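Local atomic coordinates of amorpha-4,11-diene synthase (Artemisia annua, PDB entry 4GAX), a protein that probably converts farnesyl diphosphate into sesquiterpene products, as a metal-dependent sesquiterpene synthase of the plant terpene synthase family. Residues 327-340 with 345-358. Residues are numbered along the deposited sequence; the frame is centred on the assembly and turned at random.
Sequences ELKIFTEAIERWSI and MIPEYMKPIYKLFM
With CG of Tyr354 trans to its backbone N (chi1 -166°), the phenol reaches across to the C-terminal end of helix 325-337, where it meets Ala334 and Ser339. Tyr354 OH donates to Ala334 O at 2.6 Å, from above the carbonyl plane, while Trp338 N approaches the same oxygen from the opposite face. Tyr354 OH in turn accepts from Ser339 N at 3.2 Å in a fairly straight bond, so one buried phenol both gives to the last helical turn and receives from the chain that leaves it. Trp338, with positive phi, marks that exit.

Bends at chi2 and chi3 fold Met358 against one face of the Trp338 indole, Met358 CE 3.8 Å from the centroid of the five-membered ring and the sulfur over the same face, a Met-aromatic contact. Phe357 turns an edge to that face in a T-shaped pair, planes at 70°, and receives Ile335 CD1 over its own face in a CH-pi contact. At the other end, Tyr349 OH donates to Glu327 OE1 (2.8 Å) from above the carboxylate plane; this oxygen also accepts from Thr324 N. Between these ends, Met350 SD lies 3.8 Å from Phe331 CD1 in an oblique Met-aromatic contact, and Ala334 CB packs on Ile346 CD1.

The axes of segments 327-337 and 351-358 run nearly parallel, 20° apart; the largely non-helical residues 338-350 carry the chain back between these successive helices of the all-helical class I terpene synthase fold.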
loop_
_atom_site.group_PDB
_atom_site.type_symbol
_atom_site.label_atom_id
_atom_site.label_comp_id
_atom_site.label_asym_id
_atom_site.label_seq_id
_atom_site.Cartn_x
_atom_site.Cartn_y
_atom_site.Cartn_z
ATOM N N GLU A 327 28.014 18.179 11.609
ATOM C CA GLU A 327 27.938 17.650 10.248
ATOM C C GLU A 327 26.490 17.694 9.744
ATOM O O GLU A 327 26.214 18.114 8.619
ATOM C CB GLU A 327 28.476 16.212 10.208
ATOM C CG GLU A 327 29.992 16.070 10.476
ATOM C CD GLU A 327 30.429 14.614 10.639
ATOM O OE1 GLU A 327 29.559 13.736 10.853
ATOM O OE2 GLU A 327 31.645 14.340 10.547
ATOM N N LEU A 328 25.570 17.254 10.594
ATOM C CA LEU A 328 24.153 17.260 10.263
ATOM C C LEU A 328 23.621 18.674 10.025
ATOM O O LEU A 328 22.833 18.902 9.103
ATOM C CB LEU A 328 23.351 16.554 11.359
ATOM C CG LEU A 328 23.622 15.054 11.477
ATOM C CD1 LEU A 328 22.660 14.397 12.467
ATOM C CD2 LEU A 328 23.519 14.385 10.112
ATOM N N LYS A 329 24.063 19.621 10.850
ATOM C CA LYS A 329 23.700 21.027 10.685
ATOM C C LYS A 329 24.085 21.548 9.300
ATOM O O LYS A 329 23.283 22.205 8.630
ATOM C CB LYS A 329 24.377 21.889 11.762
ATOM C CG LYS A 329 24.097 23.374 11.615
ATOM C CD LYS A 329 23.108 23.871 12.663
ATOM C CE LYS A 329 23.824 24.399 13.906
ATOM N NZ LYS A 329 23.866 25.891 13.962
ATOM N N ILE A 330 25.318 21.259 8.885
ATOM C CA ILE A 330 25.807 21.653 7.564
ATOM C C ILE A 330 25.027 20.962 6.433
ATOM O O ILE A 330 24.671 21.591 5.432
ATOM C CB ILE A 330 27.302 21.320 7.408
ATOM C CG1 ILE A 330 28.138 22.103 8.420
ATOM C CG2 ILE A 330 27.777 21.644 6.006
ATOM C CD1 ILE A 330 29.605 21.707 8.437
ATOM N N PHE A 331 24.779 19.666 6.577
ATOM C CA PHE A 331 24.054 18.935 5.538
ATOM C C PHE A 331 22.642 19.504 5.354
ATOM O O PHE A 331 22.163 19.647 4.223
ATOM C CB PHE A 331 24.012 17.432 5.849
ATOM C CG PHE A 331 23.509 16.584 4.702
ATOM C CD1 PHE A 331 24.372 16.171 3.693
ATOM C CD2 PHE A 331 22.177 16.202 4.635
ATOM C CE1 PHE A 331 23.906 15.379 2.628
ATOM C CE2 PHE A 331 21.702 15.407 3.572
ATOM C CZ PHE A 331 22.575 15.001 2.569
ATOM N N THR A 332 21.990 19.832 6.466
ATOM C CA THR A 332 20.650 20.413 6.436
ATOM C C THR A 332 20.599 21.745 5.675
ATOM O O THR A 332 19.656 21.995 4.924
ATOM C CB THR A 332 20.108 20.638 7.856
ATOM O OG1 THR A 332 20.062 19.386 8.557
ATOM C CG2 THR A 332 18.707 21.259 7.804
ATOM N N GLU A 333 21.599 22.602 5.870
ATOM C CA GLU A 333 21.628 23.879 5.151
ATOM C C GLU A 333 21.890 23.647 3.665
ATOM O O GLU A 333 21.318 24.333 2.809
ATOM C CB GLU A 333 22.663 24.842 5.751
ATOM C CG GLU A 333 22.790 26.165 5.001
ATOM C CD GLU A 333 21.451 26.869 4.796
ATOM O OE1 GLU A 333 20.654 26.937 5.759
ATOM O OE2 GLU A 333 21.195 27.354 3.669
ATOM N N ALA A 334 22.746 22.675 3.363
ATOM C CA ALA A 334 22.989 22.282 1.980
ATOM C C ALA A 334 21.693 21.804 1.311
ATOM O O ALA A 334 21.457 22.061 0.125
ATOM C CB ALA A 334 24.046 21.204 1.919
ATOM N N ILE A 335 20.852 21.103 2.066
ATOM C CA ILE A 335 19.577 20.655 1.508
ATOM C C ILE A 335 18.659 21.862 1.294
ATOM O O ILE A 335 17.993 21.957 0.260
ATOM C CB ILE A 335 18.912 19.562 2.372
ATOM C CG1 ILE A 335 19.718 18.266 2.280
ATOM C CG2 ILE A 335 17.471 19.282 1.901
ATOM C CD1 ILE A 335 19.603 17.553 0.918
ATOM N N GLU A 336 18.657 22.794 2.251
ATOM C CA GLU A 336 17.904 24.043 2.113
ATOM C C GLU A 336 18.364 24.821 0.888
ATOM O O GLU A 336 17.551 25.423 0.181
ATOM C CB GLU A 336 18.054 24.932 3.357
ATOM C CG GLU A 336 17.430 24.386 4.632
ATOM C CD GLU A 336 15.905 24.353 4.608
ATOM O OE1 GLU A 336 15.290 24.794 3.610
ATOM O OE2 GLU A 336 15.314 23.883 5.608
ATOM N N ARG A 337 19.674 24.804 0.643
ATOM C CA ARG A 337 20.262 25.521 -0.483
ATOM C C ARG A 337 19.886 24.877 -1.815
ATOM O O ARG A 337 19.645 25.577 -2.796
ATOM C CB ARG A 337 21.784 25.597 -0.328
ATOM C CG ARG A 337 22.378 26.945 -0.695
ATOM C CD ARG A 337 23.768 27.112 -0.098
ATOM N NE ARG A 337 23.744 27.841 1.168
ATOM C CZ ARG A 337 23.960 29.150 1.274
ATOM N NH1 ARG A 337 24.218 29.867 0.188
ATOM N NH2 ARG A 337 23.920 29.739 2.463
ATOM N N TRP A 338 19.834 23.543 -1.837
ATOM C CA TRP A 338 19.370 22.792 -3.003
ATOM C C TRP A 338 20.101 23.249 -4.261
ATOM O O TRP A 338 19.485 23.783 -5.190
ATOM C CB TRP A 338 17.863 22.972 -3.187
ATOM C CG TRP A 338 17.186 21.882 -3.976
ATOM C CD1 TRP A 338 17.189 21.731 -5.334
ATOM C CD2 TRP A 338 16.386 20.807 -3.452
ATOM N NE1 TRP A 338 16.444 20.625 -5.690
ATOM C CE2 TRP A 338 15.943 20.040 -4.553
ATOM C CE3 TRP A 338 16.008 20.419 -2.161
ATOM C CZ2 TRP A 338 15.133 18.904 -4.402
ATOM C CZ3 TRP A 338 15.194 19.289 -2.011
ATOM C CH2 TRP A 338 14.769 18.546 -3.125
ATOM N N SER A 339 21.415 23.044 -4.282
ATOM C CA SER A 339 22.225 23.387 -5.447
ATOM C C SER A 339 23.564 22.685 -5.378
ATOM O O SER A 339 24.195 22.631 -4.315
ATOM C CB SER A 339 22.461 24.897 -5.537
ATOM O OG SER A 339 23.432 25.176 -6.533
ATOM N N ILE A 340 24.005 22.170 -6.518
ATOM C CA ILE A 340 25.272 21.458 -6.579
ATOM C C ILE A 340 26.457 22.375 -6.279
ATOM O O ILE A 340 27.538 21.908 -5.902
ATOM C CB ILE A 340 25.451 20.756 -7.946
ATOM C CG1 ILE A 340 26.430 19.592 -7.810
ATOM C CG2 ILE A 340 25.877 21.746 -9.031
ATOM C CD1 ILE A 340 26.005 18.582 -6.750
ATOM N N MET A 345 30.793 23.107 0.493
ATOM C CA MET A 345 30.508 23.491 1.871
ATOM C C MET A 345 30.227 22.259 2.741
ATOM O O MET A 345 29.978 22.374 3.938
ATOM C CB MET A 345 29.333 24.486 1.927
ATOM C CG MET A 345 27.958 23.844 2.102
ATOM S SD MET A 345 26.593 25.024 2.268
ATOM C CE MET A 345 25.628 24.221 3.552
ATOM N N ILE A 346 30.323 21.079 2.136
ATOM C CA ILE A 346 29.813 19.845 2.730
ATOM C C ILE A 346 30.906 18.865 3.165
ATOM O O ILE A 346 31.873 18.653 2.432
ATOM C CB ILE A 346 28.891 19.148 1.709
ATOM C CG1 ILE A 346 27.695 20.051 1.385
ATOM C CG2 ILE A 346 28.442 17.790 2.201
ATOM C CD1 ILE A 346 26.782 19.504 0.282
ATOM N N PRO A 347 30.754 18.262 4.362
ATOM C CA PRO A 347 31.662 17.210 4.853
ATOM C C PRO A 347 31.935 16.122 3.798
ATOM O O PRO A 347 30.997 15.663 3.133
ATOM C CB PRO A 347 30.890 16.616 6.032
ATOM C CG PRO A 347 30.092 17.759 6.548
ATOM C CD PRO A 347 29.694 18.573 5.339
ATOM N N GLU A 348 33.201 15.723 3.660
ATOM C CA GLU A 348 33.650 14.823 2.586
ATOM C C GLU A 348 32.775 13.590 2.354
ATOM O O GLU A 348 32.351 13.321 1.225
ATOM C CB GLU A 348 35.099 14.385 2.825
ATOM C CG GLU A 348 35.903 14.177 1.554
ATOM C CD GLU A 348 36.127 15.473 0.797
ATOM O OE1 GLU A 348 36.303 15.429 -0.438
ATOM O OE2 GLU A 348 36.125 16.539 1.445
ATOM N N TYR A 349 32.494 12.840 3.412
ATOM C CA TYR A 349 31.700 11.620 3.258
ATOM C C TYR A 349 30.262 11.863 2.792
ATOM O O TYR A 349 29.591 10.930 2.338
ATOM C CB TYR A 349 31.714 10.786 4.546
ATOM C CG TYR A 349 30.790 11.283 5.636
ATOM C CD1 TYR A 349 29.516 10.756 5.784
ATOM C CD2 TYR A 349 31.203 12.261 6.533
ATOM C CE1 TYR A 349 28.672 11.200 6.782
ATOM C CE2 TYR A 349 30.363 12.710 7.534
ATOM C CZ TYR A 349 29.100 12.172 7.657
ATOM O OH TYR A 349 28.254 12.608 8.660
ATOM N N MET A 350 29.783 13.101 2.897
ATOM C CA MET A 350 28.405 13.403 2.505
ATOM C C MET A 350 28.308 13.834 1.044
ATOM O O MET A 350 27.207 13.984 0.506
ATOM C CB MET A 350 27.820 14.495 3.400
ATOM C CG MET A 350 27.579 14.076 4.842
ATOM S SD MET A 350 27.361 15.526 5.894
ATOM C CE MET A 350 26.366 14.818 7.228
ATOM N N LYS A 351 29.457 14.035 0.405
ATOM C CA LYS A 351 29.468 14.481 -0.988
ATOM C C LYS A 351 28.775 13.523 -1.974
ATOM O O LYS A 351 27.935 13.968 -2.768
ATOM C CB LYS A 351 30.883 14.841 -1.447
ATOM C CG LYS A 351 31.486 16.048 -0.711
ATOM C CD LYS A 351 32.809 16.499 -1.340
ATOM C CE LYS A 351 33.251 17.845 -0.767
ATOM N NZ LYS A 351 34.366 18.460 -1.552
ATOM N N PRO A 352 29.094 12.209 -1.921
ATOM C CA PRO A 352 28.451 11.337 -2.922
ATOM C C PRO A 352 26.933 11.317 -2.815
ATOM O O PRO A 352 26.232 11.210 -3.819
ATOM C CB PRO A 352 29.001 9.939 -2.590
ATOM C CG PRO A 352 30.318 10.213 -1.877
ATOM C CD PRO A 352 30.070 11.476 -1.087
ATOM N N ILE A 353 26.422 11.424 -1.598
ATOM C CA ILE A 353 24.986 11.306 -1.382
ATOM C C ILE A 353 24.313 12.605 -1.817
ATOM O O ILE A 353 23.211 12.593 -2.354
ATOM C CB ILE A 353 24.657 10.987 0.102
ATOM C CG1 ILE A 353 25.359 9.691 0.543
ATOM C CG2 ILE A 353 23.141 10.866 0.304
ATOM C CD1 ILE A 353 26.878 9.806 0.843
ATOM N N TYR A 354 24.987 13.729 -1.589
ATOM C CA TYR A 354 24.437 15.004 -2.018
ATOM C C TYR A 354 24.356 15.021 -3.534
ATOM O O TYR A 354 23.368 15.482 -4.102
ATOM C CB TYR A 354 25.269 16.186 -1.510
ATOM C CG TYR A 354 24.548 17.515 -1.644
ATOM C CD1 TYR A 354 23.537 17.873 -0.755
ATOM C CD2 TYR A 354 24.868 18.408 -2.665
ATOM C CE1 TYR A 354 22.871 19.083 -0.872
ATOM C CE2 TYR A 354 24.210 19.625 -2.789
ATOM C CZ TYR A 354 23.214 19.957 -1.893
ATOM O OH TYR A 354 22.553 21.158 -2.021
ATOM N N LYS A 355 25.399 14.505 -4.176
ATOM C CA LYS A 355 25.449 14.394 -5.638
ATOM C C LYS A 355 24.359 13.490 -6.208
ATOM O O LYS A 355 23.677 13.857 -7.177
ATOM C CB LYS A 355 26.822 13.865 -6.063
ATOM C CG LYS A 355 26.980 13.636 -7.566
ATOM C CD LYS A 355 26.880 14.937 -8.362
ATOM C CE LYS A 355 27.187 14.694 -9.851
ATOM N NZ LYS A 355 26.463 15.655 -10.733
ATOM N N LEU A 356 24.196 12.301 -5.630
ATOM C CA LEU A 356 23.137 11.390 -6.080
ATOM C C LEU A 356 21.776 12.039 -5.911
ATOM O O LEU A 356 20.918 11.956 -6.799
ATOM C CB LEU A 356 23.171 10.074 -5.291
ATOM C CG LEU A 356 22.215 8.983 -5.796
ATOM C CD1 LEU A 356 22.744 8.376 -7.093
ATOM C CD2 LEU A 356 22.023 7.899 -4.733
ATOM N N PHE A 357 21.580 12.672 -4.758
ATOM C CA PHE A 357 20.328 13.366 -4.446
ATOM C C PHE A 357 20.057 14.492 -5.455
ATOM O O PHE A 357 18.972 14.574 -6.023
ATOM C CB PHE A 357 20.433 13.927 -3.025
ATOM C CG PHE A 357 19.248 14.739 -2.580
ATOM C CD1 PHE A 357 18.240 14.164 -1.825
ATOM C CD2 PHE A 357 19.171 16.095 -2.860
ATOM C CE1 PHE A 357 17.166 14.923 -1.385
ATOM C CE2 PHE A 357 18.088 16.847 -2.425
ATOM C CZ PHE A 357 17.088 16.261 -1.696
ATOM N N MET A 358 21.041 15.362 -5.672
ATOM C CA MET A 358 20.846 16.506 -6.550
ATOM C C MET A 358 20.605 16.066 -7.994
ATOM O O MET A 358 19.739 16.624 -8.663
ATOM C CB MET A 358 22.031 17.482 -6.463
ATOM C CG MET A 358 21.985 18.382 -5.232
ATOM S SD MET A 358 20.578 19.515 -5.262
ATOM C CE MET A 358 19.892 19.270 -3.654
#